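Local coordinates for putative oxidoreductase FAD-binding subunit (Sulfolobus tokodaii, PDB 4ZOH), which binds FAD and probably serves as the flavoprotein subunit of a molybdenum-containing oxidoreductase, passing electrons through the flavin, at residues I236-P249 and K261-I273. Numbering follows the deposited sequence.
Sequences IEKAATRAMESANP and KKMVKVLTKRAII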
loop_
_atom_site.group_PDB
_atom_site.type_symbol
_atom_site.label_atom_id
_atom_site.label_comp_id
_atom_site.label_asym_id
_atom_site.label_seq_id
_atom_site.Cartn_x
_atom_site.Cartn_y
_atom_site.Cartn_z
ATOM N N ILE B 236 -55.047 40.951 4.713
ATOM C CA ILE B 236 -53.958 39.978 4.686
ATOM C C ILE B 236 -53.631 39.678 3.194
ATOM O O ILE B 236 -52.462 39.827 2.719
ATOM C CB ILE B 236 -54.379 38.693 5.445
ATOM C CG1 ILE B 236 -54.215 38.863 6.957
ATOM C CG2 ILE B 236 -53.561 37.479 4.970
ATOM C CD1 ILE B 236 -54.860 37.753 7.797
ATOM N N GLU B 237 -54.682 39.293 2.468
ATOM C CA GLU B 237 -54.640 39.062 1.030
ATOM C C GLU B 237 -54.066 40.311 0.307
ATOM O O GLU B 237 -53.160 40.222 -0.528
ATOM C CB GLU B 237 -56.071 38.724 0.597
ATOM C CG GLU B 237 -56.310 38.500 -0.873
ATOM C CD GLU B 237 -55.353 37.479 -1.438
ATOM O OE1 GLU B 237 -55.021 36.491 -0.718
ATOM O OE2 GLU B 237 -54.928 37.704 -2.588
ATOM N N LYS B 238 -54.524 41.484 0.715
ATOM C CA LYS B 238 -54.064 42.707 0.101
ATOM C C LYS B 238 -52.602 43.000 0.450
ATOM O O LYS B 238 -51.853 43.454 -0.417
ATOM C CB LYS B 238 -54.998 43.906 0.434
ATOM C CG LYS B 238 -54.743 45.041 -0.567
ATOM C CD LYS B 238 -55.760 46.170 -0.667
ATOM C CE LYS B 238 -55.305 47.037 -1.845
ATOM N NZ LYS B 238 -55.408 48.506 -1.611
ATOM N N ALA B 239 -52.209 42.785 1.716
ATOM C CA ALA B 239 -50.831 43.045 2.149
ATOM C C ALA B 239 -49.883 42.102 1.429
ATOM O O ALA B 239 -48.838 42.514 0.946
ATOM C CB ALA B 239 -50.711 42.846 3.631
ATOM N N ALA B 240 -50.298 40.846 1.314
ATOM C CA ALA B 240 -49.485 39.802 0.665
ATOM C C ALA B 240 -49.228 40.215 -0.805
ATOM O O ALA B 240 -48.080 40.159 -1.289
ATOM C CB ALA B 240 -50.136 38.407 0.777
ATOM N N THR B 241 -50.291 40.693 -1.472
ATOM C CA THR B 241 -50.187 41.341 -2.808
ATOM C C THR B 241 -49.190 42.476 -2.817
ATOM O O THR B 241 -48.300 42.513 -3.685
ATOM C CB THR B 241 -51.595 41.770 -3.377
ATOM O OG1 THR B 241 -52.436 40.628 -3.355
ATOM C CG2 THR B 241 -51.527 42.261 -4.838
ATOM N N ARG B 242 -49.270 43.375 -1.841
ATOM C CA ARG B 242 -48.438 44.592 -1.924
ATOM C C ARG B 242 -46.972 44.363 -1.618
ATOM O O ARG B 242 -46.111 45.209 -1.946
ATOM C CB ARG B 242 -49.009 45.721 -1.057
ATOM C CG ARG B 242 -50.322 46.243 -1.620
ATOM C CD ARG B 242 -50.654 47.583 -1.066
ATOM N NE ARG B 242 -49.639 48.507 -1.522
ATOM C CZ ARG B 242 -49.404 49.662 -0.924
ATOM N NH1 ARG B 242 -48.442 50.443 -1.393
ATOM N NH2 ARG B 242 -50.133 50.022 0.140
ATOM N N ALA B 243 -46.680 43.230 -0.979
ATOM C CA ALA B 243 -45.284 42.829 -0.703
ATOM C C ALA B 243 -44.484 42.665 -2.046
ATOM O O ALA B 243 -43.294 42.973 -2.113
ATOM C CB ALA B 243 -45.294 41.531 0.127
ATOM N N MET B 244 -45.154 42.207 -3.110
ATOM C CA MET B 244 -44.579 42.109 -4.476
ATOM C C MET B 244 -44.017 43.412 -5.005
ATOM O O MET B 244 -43.104 43.381 -5.837
ATOM C CB MET B 244 -45.592 41.541 -5.464
ATOM C CG MET B 244 -46.082 40.188 -5.057
ATOM S SD MET B 244 -46.733 39.216 -6.391
ATOM C CE MET B 244 -48.178 40.233 -6.740
ATOM N N GLU B 245 -44.508 44.543 -4.479
ATOM C CA GLU B 245 -44.037 45.855 -4.910
ATOM C C GLU B 245 -42.606 46.069 -4.518
ATOM O O GLU B 245 -41.891 46.801 -5.216
ATOM C CB GLU B 245 -44.874 47.002 -4.342
ATOM C CG GLU B 245 -46.344 46.936 -4.722
ATOM C CD GLU B 245 -47.212 47.907 -3.939
ATOM O OE1 GLU B 245 -46.672 48.855 -3.313
ATOM O OE2 GLU B 245 -48.444 47.718 -3.955
ATOM N N SER B 246 -42.171 45.462 -3.412
ATOM C CA SER B 246 -40.762 45.652 -2.972
ATOM C C SER B 246 -39.760 44.637 -3.573
ATOM O O SER B 246 -38.569 44.747 -3.310
ATOM C CB SER B 246 -40.630 45.700 -1.456
ATOM O OG SER B 246 -41.713 46.400 -0.904
ATOM N N ALA B 247 -40.245 43.667 -4.370
ATOM C CA ALA B 247 -39.382 42.579 -4.913
ATOM C C ALA B 247 -38.883 42.919 -6.301
ATOM O O ALA B 247 -39.689 43.116 -7.199
ATOM C CB ALA B 247 -40.112 41.231 -4.933
ATOM N N ASN B 248 -37.567 42.986 -6.475
ATOM C CA ASN B 248 -36.940 43.164 -7.794
ATOM C C ASN B 248 -36.053 41.936 -8.146
ATOM O O ASN B 248 -34.850 42.091 -8.309
ATOM C CB ASN B 248 -36.153 44.509 -7.770
ATOM C CG ASN B 248 -35.587 44.919 -9.122
ATOM O OD1 ASN B 248 -35.934 44.382 -10.175
ATOM N ND2 ASN B 248 -34.698 45.898 -9.090
ATOM N N PRO B 249 -36.637 40.703 -8.225
ATOM C CA PRO B 249 -35.809 39.487 -8.330
ATOM C C PRO B 249 -35.181 39.200 -9.720
ATOM O O PRO B 249 -35.471 39.908 -10.657
ATOM C CB PRO B 249 -36.782 38.381 -7.948
ATOM C CG PRO B 249 -38.091 38.878 -8.457
ATOM C CD PRO B 249 -38.077 40.359 -8.259
ATOM N N LYS B 261 -41.341 36.714 -7.669
ATOM C CA LYS B 261 -42.196 37.846 -7.307
ATOM C C LYS B 261 -43.537 37.294 -6.784
ATOM O O LYS B 261 -43.952 37.652 -5.708
ATOM C CB LYS B 261 -42.396 38.739 -8.525
ATOM C CG LYS B 261 -42.831 40.137 -8.190
ATOM C CD LYS B 261 -43.348 40.825 -9.442
ATOM C CE LYS B 261 -43.772 42.273 -9.166
ATOM N NZ LYS B 261 -42.617 43.199 -9.000
ATOM N N LYS B 262 -44.149 36.368 -7.522
ATOM C CA LYS B 262 -45.344 35.659 -7.089
ATOM C C LYS B 262 -45.142 34.959 -5.762
ATOM O O LYS B 262 -46.003 35.070 -4.869
ATOM C CB LYS B 262 -45.869 34.685 -8.156
ATOM C CG LYS B 262 -46.400 35.366 -9.434
ATOM C CD LYS B 262 -46.721 34.395 -10.576
ATOM C CE LYS B 262 -47.905 33.482 -10.220
ATOM N NZ LYS B 262 -48.110 32.333 -11.158
ATOM N N MET B 263 -43.985 34.310 -5.583
ATOM C CA MET B 263 -43.700 33.683 -4.288
ATOM C C MET B 263 -43.585 34.660 -3.136
ATOM O O MET B 263 -43.838 34.259 -1.996
ATOM C CB MET B 263 -42.499 32.722 -4.343
ATOM C CG MET B 263 -42.820 31.584 -5.286
ATOM S SD MET B 263 -44.237 30.575 -4.873
ATOM C CE MET B 263 -45.555 31.067 -6.034
ATOM N N VAL B 264 -43.247 35.930 -3.399
ATOM C CA VAL B 264 -43.220 36.898 -2.300
ATOM C C VAL B 264 -44.632 36.991 -1.658
ATOM O O VAL B 264 -44.788 36.976 -0.405
ATOM C CB VAL B 264 -42.669 38.247 -2.737
ATOM C CG1 VAL B 264 -42.968 39.347 -1.724
ATOM C CG2 VAL B 264 -41.175 38.123 -2.938
ATOM N N LYS B 265 -45.653 37.005 -2.519
ATOM C CA LYS B 265 -47.015 37.076 -2.031
ATOM C C LYS B 265 -47.374 35.822 -1.238
ATOM O O LYS B 265 -47.942 35.926 -0.164
ATOM C CB LYS B 265 -48.023 37.310 -3.171
ATOM C CG LYS B 265 -49.460 36.945 -2.798
ATOM C CD LYS B 265 -50.289 36.668 -4.045
ATOM C CE LYS B 265 -51.192 37.832 -4.316
ATOM N NZ LYS B 265 -52.400 37.541 -3.510
ATOM N N VAL B 266 -47.038 34.649 -1.771
ATOM C CA VAL B 266 -47.351 33.407 -1.109
ATOM C C VAL B 266 -46.701 33.353 0.313
ATOM O O VAL B 266 -47.386 33.000 1.289
ATOM C CB VAL B 266 -47.025 32.192 -2.019
ATOM C CG1 VAL B 266 -47.235 30.917 -1.247
ATOM C CG2 VAL B 266 -47.912 32.213 -3.307
ATOM N N LEU B 267 -45.427 33.770 0.417
ATOM C CA LEU B 267 -44.665 33.649 1.664
ATOM C C LEU B 267 -45.027 34.716 2.701
ATOM O O LEU B 267 -45.042 34.398 3.872
ATOM C CB LEU B 267 -43.131 33.562 1.479
ATOM C CG LEU B 267 -42.329 32.429 0.764
ATOM C CD1 LEU B 267 -40.907 32.186 1.323
ATOM C CD2 LEU B 267 -43.068 31.126 0.557
ATOM N N THR B 268 -45.279 35.953 2.257
ATOM C CA THR B 268 -45.902 36.990 3.107
ATOM C C THR B 268 -47.233 36.476 3.686
ATOM O O THR B 268 -47.433 36.507 4.886
ATOM C CB THR B 268 -46.103 38.268 2.335
ATOM O OG1 THR B 268 -44.834 38.667 1.823
ATOM C CG2 THR B 268 -46.591 39.387 3.197
ATOM N N LYS B 269 -48.102 35.904 2.854
ATOM C CA LYS B 269 -49.347 35.375 3.427
ATOM C C LYS B 269 -49.065 34.299 4.478
ATOM O O LYS B 269 -49.715 34.303 5.554
ATOM C CB LYS B 269 -50.317 34.875 2.337
ATOM C CG LYS B 269 -51.694 34.541 2.835
ATOM C CD LYS B 269 -52.604 34.114 1.675
ATOM C CE LYS B 269 -53.867 33.456 2.218
ATOM N NZ LYS B 269 -54.946 33.344 1.215
ATOM N N ARG B 270 -48.151 33.350 4.153
ATOM C CA ARG B 270 -47.794 32.241 5.103
ATOM C C ARG B 270 -47.244 32.874 6.416
ATOM O O ARG B 270 -47.636 32.490 7.486
ATOM C CB ARG B 270 -46.742 31.321 4.496
ATOM C CG ARG B 270 -47.279 30.340 3.472
ATOM C CD ARG B 270 -46.127 29.701 2.698
ATOM N NE ARG B 270 -46.660 28.528 2.013
ATOM C CZ ARG B 270 -45.970 27.476 1.569
ATOM N NH1 ARG B 270 -44.640 27.385 1.718
ATOM N NH2 ARG B 270 -46.642 26.491 0.984
ATOM N N ALA B 271 -46.454 33.935 6.283
ATOM C CA ALA B 271 -45.817 34.623 7.432
ATOM C C ALA B 271 -46.843 35.280 8.377
ATOM O O ALA B 271 -46.837 34.990 9.598
ATOM C CB ALA B 271 -44.807 35.623 6.931
ATOM N N ILE B 272 -47.756 36.094 7.814
ATOM C CA ILE B 272 -48.828 36.731 8.596
ATOM C C ILE B 272 -49.616 35.636 9.328
ATOM O O ILE B 272 -49.724 35.647 10.560
ATOM C CB ILE B 272 -49.728 37.599 7.674
ATOM C CG1 ILE B 272 -48.903 38.564 6.880
ATOM C CG2 ILE B 272 -50.735 38.422 8.443
ATOM C CD1 ILE B 272 -49.659 39.133 5.705
ATOM N N ILE B 273 -50.082 34.640 8.585
ATOM C CA ILE B 273 -50.935 33.593 9.165
ATOM C C ILE B 273 -50.225 32.731 10.212
ATOM O O ILE B 273 -50.835 32.326 11.224
ATOM C CB ILE B 273 -51.617 32.709 8.098
ATOM C CG1 ILE B 273 -52.723 33.503 7.332
ATOM C CG2 ILE B 273 -52.184 31.404 8.680
ATOM C CD1 ILE B 273 -53.278 32.758 6.105
#
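The backbone O of Met-244 is gripped from both faces of its carbonyl plane: Ala-247 N comes to one, Lys-261 NZ to the other, 3.2 Å away and well above it. A final bend (chi4 75°) turns this ammonium in over the carbonyl and gives a weak bond to Ala-247 O at 3.4 Å. With an alanine in place of Lys-261, both carbonyls would probably lose this donor, and the backbone around them this polar tie to helix 257-276. Met-244 CG stands beside its backbone N, and the extended chain sets SD 3.3 Å from Lys-261 O. Segments 236-243 and 261-273 run obliquely antiparallel, 142° between their directions, axes 7.5 Å apart at closest. In the CO dehydrogenase flavoprotein C-terminal domain, helix 257-276 lies on the four-stranded antiparallel sheet, Thr-268 on Val-191 and Ile-272 on Leu-193, while Ala-239 and Ala-243 of helix 233-243 meet helix 220-226. Ala-240 permits the close approach, its CB 3.4 Å from Lys-265 O. Lys-265 runs beside Thr-241; bends at chi3 and chi4 bring NZ to Glu-237 OE2, a 2.7 Å salt bridge, with a weak bond to Thr-241 OG1. Lys-269, extended, adds a long salt bridge to Glu-237 OE1. Ile-236 CG1 slides past Ile-272 CG2.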